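Local coordinates for two-domain protein containing predicted PHP-like metal-dependent phosphoesterase (Bacteroides vulgatus ATCC 8482, PDB 3E38), which binds three zinc ions in a PHP-like domain joined to an Ig-like domain, and is probably a metal-dependent phosphoesterase, perhaps a nuclease, at residues 106-111 with 124-129; 130-135 with 225-230; 255-260 with 276-281; 241-246 with 327-332. All coordinates share one frame; numbering follows the deposited sequence.

Contact 1 of 4, residues 106-111 with 124-129; sequences IFLSDS and REAKKQ
Q129 sets its CG anti to its own carbonyl carbon (chi1 -61°) and its CD anti to CA (chi2 -175°), and this extended chain carries the amide to the backbone of S109 and D110. There OE1 accepts hydrogen bonds from two backbone N-H groups. S109 N lies 2.7 Å from Q129 OE1, nearly in line with the side-chain C=O. D110 N lies 3.0 Å from Q129 OE1, above the plane of the amide. S109 OG adds a weak bond to the same oxygen. The other half of the amide donates: Q129 NE2 is 2.7 Å from D110 O, in the carbonyl plane and on a lone pair. Both ends of the amide are thus held, which fixes its rotation. Q129 follows helix 119-128, so the helix end is tied to the loop that leaves strand 102-106 in the PHP-like domain. Beside the amide, L108 CD2 lies 3.6 Å from Q129 OE1 and 4.1 Å from A126 CB. L108 also packs on A131 and on strand 87-95, which carries the zinc ligand E93. The carboxylate of D110 turns to other partners, N71 and the backbone of N112.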
loop_
_atom_site.group_PDB
_atom_site.type_symbol
_atom_site.label_atom_id
_atom_site.label_comp_id
_atom_site.label_asym_id
_atom_site.label_seq_id
_atom_site.Cartn_x
_atom_site.Cartn_y
_atom_site.Cartn_z
ATOM N N ILE B 106 -15.660 33.160 -0.884
ATOM C CA ILE B 106 -15.872 32.380 -2.101
ATOM C C ILE B 106 -17.140 32.867 -2.810
ATOM O O ILE B 106 -17.975 33.634 -2.291
ATOM C CB ILE B 106 -15.823 30.828 -1.868
ATOM C CG1 ILE B 106 -17.020 30.336 -1.054
ATOM C CG2 ILE B 106 -14.472 30.438 -1.167
ATOM C CD1 ILE B 106 -17.120 28.848 -0.941
ATOM N N PHE B 107 -17.198 32.465 -4.064
ATOM C CA PHE B 107 -18.253 32.909 -4.984
ATOM C C PHE B 107 -18.031 34.376 -5.336
ATOM O O PHE B 107 -18.927 35.147 -5.593
ATOM C CB PHE B 107 -19.664 32.595 -4.471
ATOM C CG PHE B 107 -20.009 31.127 -4.589
ATOM C CD1 PHE B 107 -20.297 30.590 -5.822
ATOM C CD2 PHE B 107 -19.929 30.278 -3.507
ATOM C CE1 PHE B 107 -20.570 29.277 -5.950
ATOM C CE2 PHE B 107 -20.224 28.937 -3.620
ATOM C CZ PHE B 107 -20.536 28.433 -4.846
ATOM N N LEU B 108 -16.778 34.742 -5.327
ATOM C CA LEU B 108 -16.382 36.068 -5.798
ATOM C C LEU B 108 -16.525 36.172 -7.286
ATOM O O LEU B 108 -16.509 35.159 -8.011
ATOM C CB LEU B 108 -14.893 36.359 -5.469
ATOM C CG LEU B 108 -14.617 36.487 -3.962
ATOM C CD1 LEU B 108 -13.147 36.726 -3.669
ATOM C CD2 LEU B 108 -15.497 37.567 -3.298
ATOM N N SER B 109 -16.618 37.420 -7.742
ATOM C CA SER B 109 -16.634 37.744 -9.172
ATOM C C SER B 109 -15.288 38.352 -9.562
ATOM O O SER B 109 -14.807 38.208 -10.689
ATOM C CB SER B 109 -17.788 38.682 -9.517
ATOM O OG SER B 109 -17.673 39.905 -8.827
ATOM N N ASP B 110 -14.649 38.965 -8.578
ATOM C CA ASP B 110 -13.343 39.601 -8.781
ATOM C C ASP B 110 -12.555 39.659 -7.463
ATOM O O ASP B 110 -13.019 40.209 -6.438
ATOM C CB ASP B 110 -13.597 41.006 -9.417
ATOM C CG ASP B 110 -12.329 41.741 -9.775
ATOM O OD1 ASP B 110 -11.210 41.229 -9.540
ATOM O OD2 ASP B 110 -12.442 42.856 -10.283
ATOM N N SER B 111 -11.370 39.066 -7.493
ATOM C CA SER B 111 -10.507 38.948 -6.301
ATOM C C SER B 111 -9.771 40.228 -5.929
ATOM O O SER B 111 -9.605 40.571 -4.746
ATOM C CB SER B 111 -9.506 37.792 -6.459
ATOM O OG SER B 111 -10.186 36.516 -6.410
ATOM N N ARG B 124 -15.689 44.301 3.151
ATOM C CA ARG B 124 -16.796 45.095 2.529
ATOM C C ARG B 124 -16.872 44.871 1.026
ATOM O O ARG B 124 -17.942 44.853 0.474
ATOM C CB ARG B 124 -16.725 46.595 2.851
ATOM N N GLU B 125 -15.740 44.647 0.379
ATOM C CA GLU B 125 -15.701 44.354 -1.060
ATOM C C GLU B 125 -16.233 42.952 -1.373
ATOM O O GLU B 125 -16.947 42.739 -2.359
ATOM C CB GLU B 125 -14.263 44.441 -1.582
ATOM C CG GLU B 125 -13.670 45.845 -1.482
ATOM C CD GLU B 125 -14.366 46.819 -2.421
ATOM O OE1 GLU B 125 -14.966 46.335 -3.413
ATOM O OE2 GLU B 125 -14.291 48.047 -2.176
ATOM N N ALA B 126 -15.830 41.985 -0.542
ATOM C CA ALA B 126 -16.253 40.617 -0.715
ATOM C C ALA B 126 -17.760 40.585 -0.506
ATOM O O ALA B 126 -18.504 39.983 -1.283
ATOM C CB ALA B 126 -15.516 39.667 0.253
ATOM N N LYS B 127 -18.214 41.291 0.512
ATOM C CA LYS B 127 -19.635 41.353 0.830
ATOM C C LYS B 127 -20.430 41.936 -0.318
ATOM O O LYS B 127 -21.522 41.497 -0.691
ATOM C CB LYS B 127 -19.848 42.290 2.022
ATOM C CG LYS B 127 -21.304 42.431 2.437
ATOM C CD LYS B 127 -21.901 41.091 2.539
ATOM C CE LYS B 127 -23.163 41.056 3.298
ATOM N NZ LYS B 127 -23.490 39.594 3.454
ATOM N N LYS B 128 -19.834 42.975 -0.859
ATOM C CA LYS B 128 -20.423 43.730 -1.952
ATOM C C LYS B 128 -20.643 42.814 -3.121
ATOM O O LYS B 128 -21.565 42.986 -3.896
ATOM C CB LYS B 128 -19.495 44.886 -2.330
ATOM C CG LYS B 128 -19.979 45.791 -3.401
ATOM C CD LYS B 128 -18.992 46.955 -3.615
ATOM C CE LYS B 128 -19.315 47.732 -4.917
ATOM N NZ LYS B 128 -18.255 48.689 -5.321
ATOM N N GLN B 129 -19.793 41.812 -3.237
ATOM C CA GLN B 129 -19.909 40.855 -4.336
ATOM C C GLN B 129 -20.857 39.745 -3.925
ATOM O O GLN B 129 -21.093 38.811 -4.659
ATOM C CB GLN B 129 -18.550 40.269 -4.716
ATOM C CG GLN B 129 -17.576 41.309 -5.186
ATOM C CD GLN B 129 -16.293 40.728 -5.669
ATOM O OE1 GLN B 129 -16.253 39.584 -6.124
ATOM N NE2 GLN B 129 -15.216 41.519 -5.588
HETATM O O HOH W 1 -21.102 35.808 -4.741
#

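Contact 2 of 4, residues 130-135 with 225-230; sequences GAFMFW and GIREAL
F132, R227 and L230 bury the most surface here. L230 sets its CB over one face of the F132 ring, offset toward the rim. The CH-pi distance from L230 CB to the ring centroid is 3.9 Å, and the nearest ring atom, F132 CE2, is 3.6 Å from L230 CB. F132 CE2 also comes within 3.3 Å of L230 O. R227 runs past the base of the same side chain. Its guanidinium lies with one face on F132 CB, which sits over the group's centre, 3.7 Å from R227 CZ. The ring and guanidinium planes are 73° apart, so the two groups are not stacked. Helix 223-231 packs in this way on strand 132-135 of the mixed sheet in the PHP-like domain. The bend of R227 at chi2 (54°) turns CD out of an extended path. At its end NH1 and NH2 both grip one acceptor, G130 O, at 3.2 and 2.9 Å. That oxygen lies in the guanidinium plane. G130 has positive phi and closes helix 119-128 in a Schellman motif, so the arginine binds the turn between that helix and the strand. R227 NE is held separately by a salt bridge to D231. I106 and F107 also pack against L230.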
loop_
_atom_site.group_PDB
_atom_site.type_symbol
_atom_site.label_atom_id
_atom_site.label_comp_id
_atom_site.label_asym_id
_atom_site.label_seq_id
_atom_site.Cartn_x
_atom_site.Cartn_y
_atom_site.Cartn_z
ATOM N N GLY B 130 -21.419 39.879 -2.738
ATOM C CA GLY B 130 -22.311 38.847 -2.202
ATOM C C GLY B 130 -21.641 37.486 -1.958
ATOM O O GLY B 130 -22.279 36.438 -2.017
ATOM N N ALA B 131 -20.333 37.520 -1.742
ATOM C CA ALA B 131 -19.515 36.320 -1.449
ATOM C C ALA B 131 -20.017 35.485 -0.279
ATOM O O ALA B 131 -20.561 36.024 0.695
ATOM C CB ALA B 131 -18.072 36.733 -1.130
ATOM N N PHE B 132 -19.776 34.174 -0.370
ATOM C CA PHE B 132 -20.029 33.274 0.770
ATOM C C PHE B 132 -18.720 33.285 1.561
ATOM O O PHE B 132 -17.635 33.031 1.033
ATOM C CB PHE B 132 -20.458 31.883 0.357
ATOM C CG PHE B 132 -20.708 30.954 1.522
ATOM C CD1 PHE B 132 -19.648 30.197 2.068
ATOM C CD2 PHE B 132 -21.999 30.802 2.059
ATOM C CE1 PHE B 132 -19.861 29.325 3.141
ATOM C CE2 PHE B 132 -22.231 29.924 3.136
ATOM C CZ PHE B 132 -21.145 29.172 3.673
HETATM N N MSE B 133 -18.841 33.691 2.816
HETATM C CA MSE B 133 -17.668 33.921 3.672
HETATM C C MSE B 133 -17.580 33.040 4.879
HETATM O O MSE B 133 -18.533 32.907 5.643
HETATM C CB MSE B 133 -17.665 35.390 4.140
HETATM C CG MSE B 133 -17.228 36.353 2.999
HETATM SE SE MSE B 133 -17.691 38.197 3.298
HETATM C CE MSE B 133 -19.598 38.126 2.920
ATOM N N PHE B 134 -16.401 32.465 5.076
ATOM C CA PHE B 134 -16.200 31.665 6.274
ATOM C C PHE B 134 -14.866 31.870 6.981
ATOM O O PHE B 134 -13.868 32.195 6.391
ATOM C CB PHE B 134 -16.474 30.185 5.997
ATOM C CG PHE B 134 -15.595 29.571 4.933
ATOM C CD1 PHE B 134 -14.375 28.996 5.269
ATOM C CD2 PHE B 134 -16.011 29.538 3.607
ATOM C CE1 PHE B 134 -13.573 28.387 4.282
ATOM C CE2 PHE B 134 -15.229 28.931 2.617
ATOM C CZ PHE B 134 -13.999 28.358 2.962
ATOM N N TRP B 135 -14.922 31.747 8.299
ATOM C CA TRP B 135 -13.738 31.820 9.152
ATOM C C TRP B 135 -12.858 30.553 8.998
ATOM O O TRP B 135 -13.309 29.407 9.183
ATOM C CB TRP B 135 -14.187 32.060 10.590
ATOM C CG TRP B 135 -13.115 32.254 11.570
ATOM C CD1 TRP B 135 -11.813 32.564 11.325
ATOM C CD2 TRP B 135 -13.277 32.285 12.994
ATOM N NE1 TRP B 135 -11.132 32.730 12.508
ATOM C CE2 TRP B 135 -12.014 32.570 13.550
ATOM C CE3 TRP B 135 -14.361 32.086 13.843
ATOM C CZ2 TRP B 135 -11.803 32.645 14.927
ATOM C CZ3 TRP B 135 -14.167 32.187 15.202
ATOM C CH2 TRP B 135 -12.888 32.454 15.736
ATOM N N GLY B 225 -26.166 25.394 -7.306
ATOM C CA GLY B 225 -26.590 24.288 -6.448
ATOM C C GLY B 225 -25.774 24.269 -5.168
ATOM O O GLY B 225 -26.291 24.185 -4.019
ATOM N N ILE B 226 -24.482 24.411 -5.363
ATOM C CA ILE B 226 -23.563 24.411 -4.226
ATOM C C ILE B 226 -23.833 25.586 -3.301
ATOM O O ILE B 226 -23.883 25.466 -2.092
ATOM C CB ILE B 226 -22.143 24.499 -4.686
ATOM C CG1 ILE B 226 -21.752 23.193 -5.418
ATOM C CG2 ILE B 226 -21.195 24.741 -3.506
ATOM C CD1 ILE B 226 -20.373 23.204 -5.858
ATOM N N ARG B 227 -23.992 26.734 -3.913
ATOM C CA ARG B 227 -24.179 27.965 -3.187
ATOM C C ARG B 227 -25.421 27.873 -2.334
ATOM O O ARG B 227 -25.397 28.290 -1.169
ATOM C CB ARG B 227 -24.255 29.181 -4.129
ATOM C CG ARG B 227 -24.538 30.500 -3.390
ATOM C CD ARG B 227 -23.544 30.698 -2.298
ATOM N NE ARG B 227 -23.759 31.875 -1.465
ATOM C CZ ARG B 227 -23.308 33.100 -1.747
ATOM N NH1 ARG B 227 -22.650 33.382 -2.881
ATOM N NH2 ARG B 227 -23.530 34.055 -0.891
ATOM N N GLU B 228 -26.489 27.289 -2.898
ATOM C CA GLU B 228 -27.794 27.174 -2.174
ATOM C C GLU B 228 -27.680 26.208 -0.975
ATOM O O GLU B 228 -28.210 26.438 0.134
ATOM C CB GLU B 228 -28.947 26.788 -3.125
ATOM C CG GLU B 228 -30.322 26.661 -2.440
ATOM C CD GLU B 228 -30.559 25.313 -1.789
ATOM O OE1 GLU B 228 -29.830 24.334 -2.121
ATOM O OE2 GLU B 228 -31.513 25.226 -0.979
ATOM N N ALA B 229 -26.901 25.165 -1.186
ATOM C CA ALA B 229 -26.608 24.199 -0.113
ATOM C C ALA B 229 -25.885 24.909 1.032
ATOM O O ALA B 229 -26.250 24.790 2.221
ATOM C CB ALA B 229 -25.749 23.049 -0.631
ATOM N N LEU B 230 -24.868 25.665 0.657
ATOM C CA LEU B 230 -24.035 26.362 1.646
ATOM C C LEU B 230 -24.837 27.395 2.367
ATOM O O LEU B 230 -24.626 27.631 3.544
ATOM C CB LEU B 230 -22.800 27.043 1.040
ATOM C CG LEU B 230 -21.751 26.167 0.346
ATOM C CD1 LEU B 230 -20.675 27.030 -0.353
ATOM C CD2 LEU B 230 -21.124 25.228 1.351
#

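Contact 3 of 4, residues 255-260 with 276-281; sequences EKCVKI and NVTDLV
The backbones meet antiparallel at V258 and N276, a non-hydrogen-bonded pair with CA atoms 4.7 Å apart, and beside it V277 N donates to C257 O at 3.0 Å with an N-H...O angle of 169°. N276 CA also makes a CA-H...O contact with C257 O. The side chains gather round C257. T278 points its methyl at this residue, and T278 CG2 is 3.7 Å from both C257 CA and C257 SG. That methyl lies anti to the T278 carbonyl carbon, while OG1 takes the crowded position between N and C (chi1 75°) and turns to N276. V277 CG2 rests against two carbonyl oxygens, 3.4 Å from C257 O and 3.6 Å from K256 O. K256 NZ leads away to a salt bridge with D14. The amide of N276 organises the turn that follows. Its OD1 accepts from T278 OG1 at 2.7 Å and from T278 N, which lies above the carbonyl plane. Its ND2 reaches forward to L280 O at 2.6 Å, and also bonds L301 O. T278 N to N276 OD1 closes an Asx turn, and L280 N to T278 OG1 closes an ST turn. They shape the connection from strand 269-276 to strand 282-286, which crosses between the two sheets of the Ig-like domain. The contact sets this connection against the junction where helix 247-257 passes into the domain's edge strand 258-265.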
loop_
_atom_site.group_PDB
_atom_site.type_symbol
_atom_site.label_atom_id
_atom_site.label_comp_id
_atom_site.label_asym_id
_atom_site.label_seq_id
_atom_site.Cartn_x
_atom_site.Cartn_y
_atom_site.Cartn_z
ATOM N N GLU B 255 -28.382 6.432 7.851
ATOM C CA GLU B 255 -29.442 5.481 7.438
ATOM C C GLU B 255 -29.203 4.994 6.004
ATOM O O GLU B 255 -29.543 3.876 5.627
ATOM C CB GLU B 255 -30.818 6.139 7.596
ATOM C CG GLU B 255 -32.013 5.221 7.477
ATOM C CD GLU B 255 -32.372 4.892 6.043
ATOM O OE1 GLU B 255 -32.434 5.829 5.208
ATOM O OE2 GLU B 255 -32.622 3.694 5.759
ATOM N N LYS B 256 -28.546 5.826 5.224
ATOM C CA LYS B 256 -28.237 5.502 3.831
ATOM C C LYS B 256 -26.901 4.766 3.709
ATOM O O LYS B 256 -26.593 4.170 2.672
ATOM C CB LYS B 256 -28.123 6.790 3.024
ATOM C CG LYS B 256 -29.362 7.607 2.963
ATOM C CD LYS B 256 -30.301 7.051 1.981
ATOM C CE LYS B 256 -31.297 8.108 1.583
ATOM N NZ LYS B 256 -32.221 7.540 0.591
ATOM N N CYS B 257 -26.130 4.804 4.793
ATOM C CA CYS B 257 -24.756 4.234 4.802
ATOM C C CYS B 257 -24.734 2.748 5.080
ATOM O O CYS B 257 -23.778 2.051 4.760
ATOM C CB CYS B 257 -23.884 4.925 5.846
ATOM S SG CYS B 257 -23.351 6.586 5.411
ATOM N N VAL B 258 -25.811 2.293 5.704
ATOM C CA VAL B 258 -25.929 0.888 6.086
ATOM C C VAL B 258 -27.206 0.294 5.554
ATOM O O VAL B 258 -28.215 0.965 5.374
ATOM C CB VAL B 258 -25.842 0.667 7.641
ATOM C CG1 VAL B 258 -24.455 1.021 8.151
ATOM C CG2 VAL B 258 -26.928 1.464 8.375
ATOM N N LYS B 259 -27.102 -0.977 5.227
ATOM C CA LYS B 259 -28.244 -1.760 4.802
ATOM C C LYS B 259 -28.437 -2.826 5.843
ATOM O O LYS B 259 -27.675 -3.754 5.933
ATOM C CB LYS B 259 -28.023 -2.356 3.420
ATOM C CG LYS B 259 -29.169 -3.249 2.943
ATOM C CD LYS B 259 -29.032 -3.600 1.454
ATOM C CE LYS B 259 -27.712 -4.329 1.136
ATOM N NZ LYS B 259 -27.564 -4.704 -0.304
ATOM N N ILE B 260 -29.440 -2.628 6.670
ATOM C CA ILE B 260 -29.789 -3.550 7.738
ATOM C C ILE B 260 -30.915 -4.452 7.300
ATOM O O ILE B 260 -31.953 -3.996 6.855
ATOM C CB ILE B 260 -30.289 -2.792 8.986
ATOM C CG1 ILE B 260 -29.233 -1.798 9.451
ATOM C CG2 ILE B 260 -30.679 -3.779 10.093
ATOM C CD1 ILE B 260 -29.788 -0.686 10.310
ATOM N N ASN B 276 -22.117 -2.012 5.324
ATOM C CA ASN B 276 -21.578 -0.688 5.097
ATOM C C ASN B 276 -21.388 -0.616 3.598
ATOM O O ASN B 276 -20.549 -1.334 3.003
ATOM C CB ASN B 276 -20.251 -0.494 5.835
ATOM C CG ASN B 276 -19.772 0.949 5.857
ATOM O OD1 ASN B 276 -20.315 1.806 5.178
ATOM N ND2 ASN B 276 -18.714 1.216 6.637
ATOM N N VAL B 277 -22.198 0.220 2.970
ATOM C CA VAL B 277 -22.196 0.337 1.516
ATOM C C VAL B 277 -21.385 1.570 1.089
ATOM O O VAL B 277 -21.465 2.041 -0.048
ATOM C CB VAL B 277 -23.674 0.373 0.968
ATOM C CG1 VAL B 277 -24.441 -0.888 1.377
ATOM C CG2 VAL B 277 -24.400 1.579 1.459
ATOM N N THR B 278 -20.590 2.072 2.023
ATOM C CA THR B 278 -19.774 3.278 1.773
ATOM C C THR B 278 -18.283 3.051 1.882
ATOM O O THR B 278 -17.806 1.952 2.108
ATOM C CB THR B 278 -20.135 4.429 2.718
ATOM O OG1 THR B 278 -19.603 4.180 4.017
ATOM C CG2 THR B 278 -21.665 4.568 2.846
ATOM N N ASP B 279 -17.570 4.134 1.626
ATOM C CA ASP B 279 -16.109 4.212 1.708
ATOM C C ASP B 279 -15.718 4.669 3.118
ATOM O O ASP B 279 -14.538 4.793 3.468
ATOM C CB ASP B 279 -15.523 5.218 0.697
ATOM C CG ASP B 279 -15.390 4.677 -0.697
ATOM O OD1 ASP B 279 -15.484 3.446 -0.874
ATOM O OD2 ASP B 279 -15.154 5.506 -1.612
ATOM N N LEU B 280 -16.742 4.899 3.925
ATOM C CA LEU B 280 -16.572 5.392 5.271
ATOM C C LEU B 280 -16.682 4.309 6.310
ATOM O O LEU B 280 -17.673 3.588 6.385
ATOM C CB LEU B 280 -17.661 6.422 5.626
ATOM C CG LEU B 280 -18.043 7.611 4.737
ATOM C CD1 LEU B 280 -18.906 8.635 5.554
ATOM C CD2 LEU B 280 -16.848 8.254 4.212
ATOM N N VAL B 281 -15.686 4.271 7.171
ATOM C CA VAL B 281 -15.692 3.360 8.272
ATOM C C VAL B 281 -16.674 3.944 9.261
ATOM O O VAL B 281 -16.799 5.156 9.394
ATOM C CB VAL B 281 -14.352 3.216 8.970
ATOM C CG1 VAL B 281 -14.060 4.490 9.762
ATOM C CG2 VAL B 281 -14.397 1.984 9.902
#

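Contact 4 of 4, residues 241-246 with 327-332; sequences ELLIGR and TNFIVA
L243 and F329 lie side by side and point the same way. The L243 CD2 methyl is the bump here: it sits over one face of the F329 ring, toward the rim, 4.2 Å from the ring centroid. L243 CB fits against the ring at F329 CE1, 3.9 Å away. F253 of helix 247-257 packs on both residues. I244 and I330 pair likewise on the other face, I244 CG1 against I330 CB at 4.2 Å. There L242 CD2 fills the hollow between N328 CB, 3.8 Å away, and I330 CG1, 4.4 Å away. Between these two layers the chains run parallel, 9° apart, and bond through L243 N to N328 O, I330 N to L243 O and G245 N to I330 O. The pairing joins strand 242-244, at the end of the PHP-like domain's mixed sheet, to strand 330-332, an outermost strand of the five-stranded Ig-like sheet. At G245 the backbones stay close: V331 CA makes a CA-H...O contact with G245 O at 3.3 Å. At the opposite end N328 CG takes the position between its N and carbonyl carbon (chi1 62°), and ND2 bonds E241 O at 2.7 Å. N328 OD1 accepts from K283 N.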
loop_
_atom_site.group_PDB
_atom_site.type_symbol
_atom_site.label_atom_id
_atom_site.label_comp_id
_atom_site.label_asym_id
_atom_site.label_seq_id
_atom_site.Cartn_x
_atom_site.Cartn_y
_atom_site.Cartn_z
ATOM N N GLU B 241 -11.476 10.023 9.840
ATOM C CA GLU B 241 -12.572 9.032 9.982
ATOM C C GLU B 241 -13.831 9.674 10.494
ATOM O O GLU B 241 -14.881 9.008 10.655
ATOM C CB GLU B 241 -12.173 7.840 10.894
ATOM C CG GLU B 241 -11.090 6.964 10.260
ATOM C CD GLU B 241 -10.768 5.661 11.022
ATOM O OE1 GLU B 241 -11.205 5.475 12.195
ATOM O OE2 GLU B 241 -10.053 4.817 10.423
ATOM N N LEU B 242 -13.726 10.972 10.774
ATOM C CA LEU B 242 -14.885 11.698 11.300
ATOM C C LEU B 242 -15.747 12.357 10.193
ATOM O O LEU B 242 -15.261 12.736 9.107
ATOM C CB LEU B 242 -14.447 12.756 12.317
ATOM C CG LEU B 242 -13.534 12.375 13.473
ATOM C CD1 LEU B 242 -13.298 13.636 14.298
ATOM C CD2 LEU B 242 -14.155 11.236 14.317
ATOM N N LEU B 243 -17.044 12.409 10.462
ATOM C CA LEU B 243 -17.969 13.125 9.608
ATOM C C LEU B 243 -18.695 14.007 10.585
ATOM O O LEU B 243 -19.262 13.549 11.565
ATOM C CB LEU B 243 -18.905 12.210 8.820
ATOM C CG LEU B 243 -19.760 12.922 7.766
ATOM C CD1 LEU B 243 -18.883 13.341 6.571
ATOM C CD2 LEU B 243 -20.879 12.033 7.296
ATOM N N ILE B 244 -18.595 15.302 10.342
ATOM C CA ILE B 244 -19.114 16.303 11.250
ATOM C C ILE B 244 -20.261 17.105 10.660
ATOM O O ILE B 244 -20.160 17.664 9.575
ATOM C CB ILE B 244 -17.967 17.251 11.627
ATOM C CG1 ILE B 244 -16.759 16.410 12.084
ATOM C CG2 ILE B 244 -18.436 18.284 12.687
ATOM C CD1 ILE B 244 -15.400 16.959 11.727
ATOM N N GLY B 245 -21.357 17.152 11.397
ATOM C CA GLY B 245 -22.527 17.897 10.947
ATOM C C GLY B 245 -23.743 17.863 11.858
ATOM O O GLY B 245 -23.739 17.260 12.914
ATOM N N ARG B 246 -24.799 18.535 11.435
ATOM C CA ARG B 246 -26.032 18.533 12.214
ATOM C C ARG B 246 -26.712 17.175 12.119
ATOM O O ARG B 246 -26.767 16.502 11.085
ATOM C CB ARG B 246 -26.975 19.670 11.825
ATOM C CG ARG B 246 -26.476 21.019 12.279
ATOM C CD ARG B 246 -27.503 22.139 12.103
ATOM N NE ARG B 246 -26.881 23.435 12.392
ATOM C CZ ARG B 246 -25.930 23.985 11.638
ATOM N NH1 ARG B 246 -25.452 23.340 10.569
ATOM N NH2 ARG B 246 -25.405 25.137 11.980
ATOM N N THR B 327 -20.041 6.826 16.950
ATOM C CA THR B 327 -19.024 7.671 17.596
ATOM C C THR B 327 -18.281 8.598 16.666
ATOM O O THR B 327 -17.773 9.626 17.116
ATOM C CB THR B 327 -17.949 6.818 18.387
ATOM O OG1 THR B 327 -17.219 5.976 17.485
ATOM C CG2 THR B 327 -18.595 5.965 19.487
ATOM N N ASN B 328 -18.196 8.251 15.386
ATOM C CA ASN B 328 -17.423 9.087 14.468
ATOM C C ASN B 328 -18.305 9.977 13.584
ATOM O O ASN B 328 -17.841 10.603 12.654
ATOM C CB ASN B 328 -16.436 8.260 13.624
ATOM C CG ASN B 328 -17.101 7.255 12.737
ATOM O OD1 ASN B 328 -18.037 6.613 13.152
ATOM N ND2 ASN B 328 -16.544 7.034 11.518
ATOM N N PHE B 329 -19.593 9.987 13.888
ATOM C CA PHE B 329 -20.566 10.902 13.249
ATOM C C PHE B 329 -20.864 11.958 14.278
ATOM O O PHE B 329 -21.810 11.843 15.075
ATOM C CB PHE B 329 -21.833 10.193 12.818
ATOM C CG PHE B 329 -21.750 9.600 11.414
ATOM C CD1 PHE B 329 -20.535 9.237 10.872
ATOM C CD2 PHE B 329 -22.899 9.391 10.671
ATOM C CE1 PHE B 329 -20.471 8.697 9.615
ATOM C CE2 PHE B 329 -22.837 8.853 9.402
ATOM C CZ PHE B 329 -21.630 8.501 8.878
ATOM N N ILE B 330 -20.041 13.005 14.241
ATOM C CA ILE B 330 -20.070 14.068 15.256
ATOM C C ILE B 330 -21.163 15.094 15.027
ATOM O O ILE B 330 -21.138 15.827 14.041
ATOM C CB ILE B 330 -18.735 14.779 15.358
ATOM C CG1 ILE B 330 -17.589 13.757 15.521
ATOM C CG2 ILE B 330 -18.799 15.777 16.517
ATOM C CD1 ILE B 330 -17.678 12.868 16.810
ATOM N N VAL B 331 -22.097 15.141 15.982
ATOM C CA VAL B 331 -23.271 16.004 15.891
ATOM C C VAL B 331 -23.135 17.239 16.798
ATOM O O VAL B 331 -23.844 18.250 16.673
ATOM C CB VAL B 331 -24.593 15.176 16.153
ATOM C CG1 VAL B 331 -24.688 13.972 15.153
ATOM C CG2 VAL B 331 -24.748 14.709 17.651
ATOM N N ALA B 332 -22.181 17.122 17.697
ATOM C CA ALA B 332 -21.790 18.169 18.647
ATOM C C ALA B 332 -20.390 17.831 19.170
ATOM O O ALA B 332 -19.969 16.678 19.113
ATOM C CB ALA B 332 -22.785 18.292 19.827
#

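Contacts 1 and 2 adjoin, with centres about 11 Å apart. I106 O bonds F132 N at 2.7 Å. Both lie in the PHP-like domain near the three-zinc site without supplying ligands. The L108 side chain is about 9 Å from that of E93 and about 13 Å from a bound zinc ion. The F132 side chain is about 11 Å from that of H24. Contacts 3 and 4 also touch, with centres about 15 Å apart. V281 O meets N328 ND2 at 2.8 Å, and L280 packs on L243 and F329. Contact 4 joins the two domains, its centre about 21 Å from that of contact 2. Contacts 1 and 3 lie across the chain's centre, about 39 Å apart between centres.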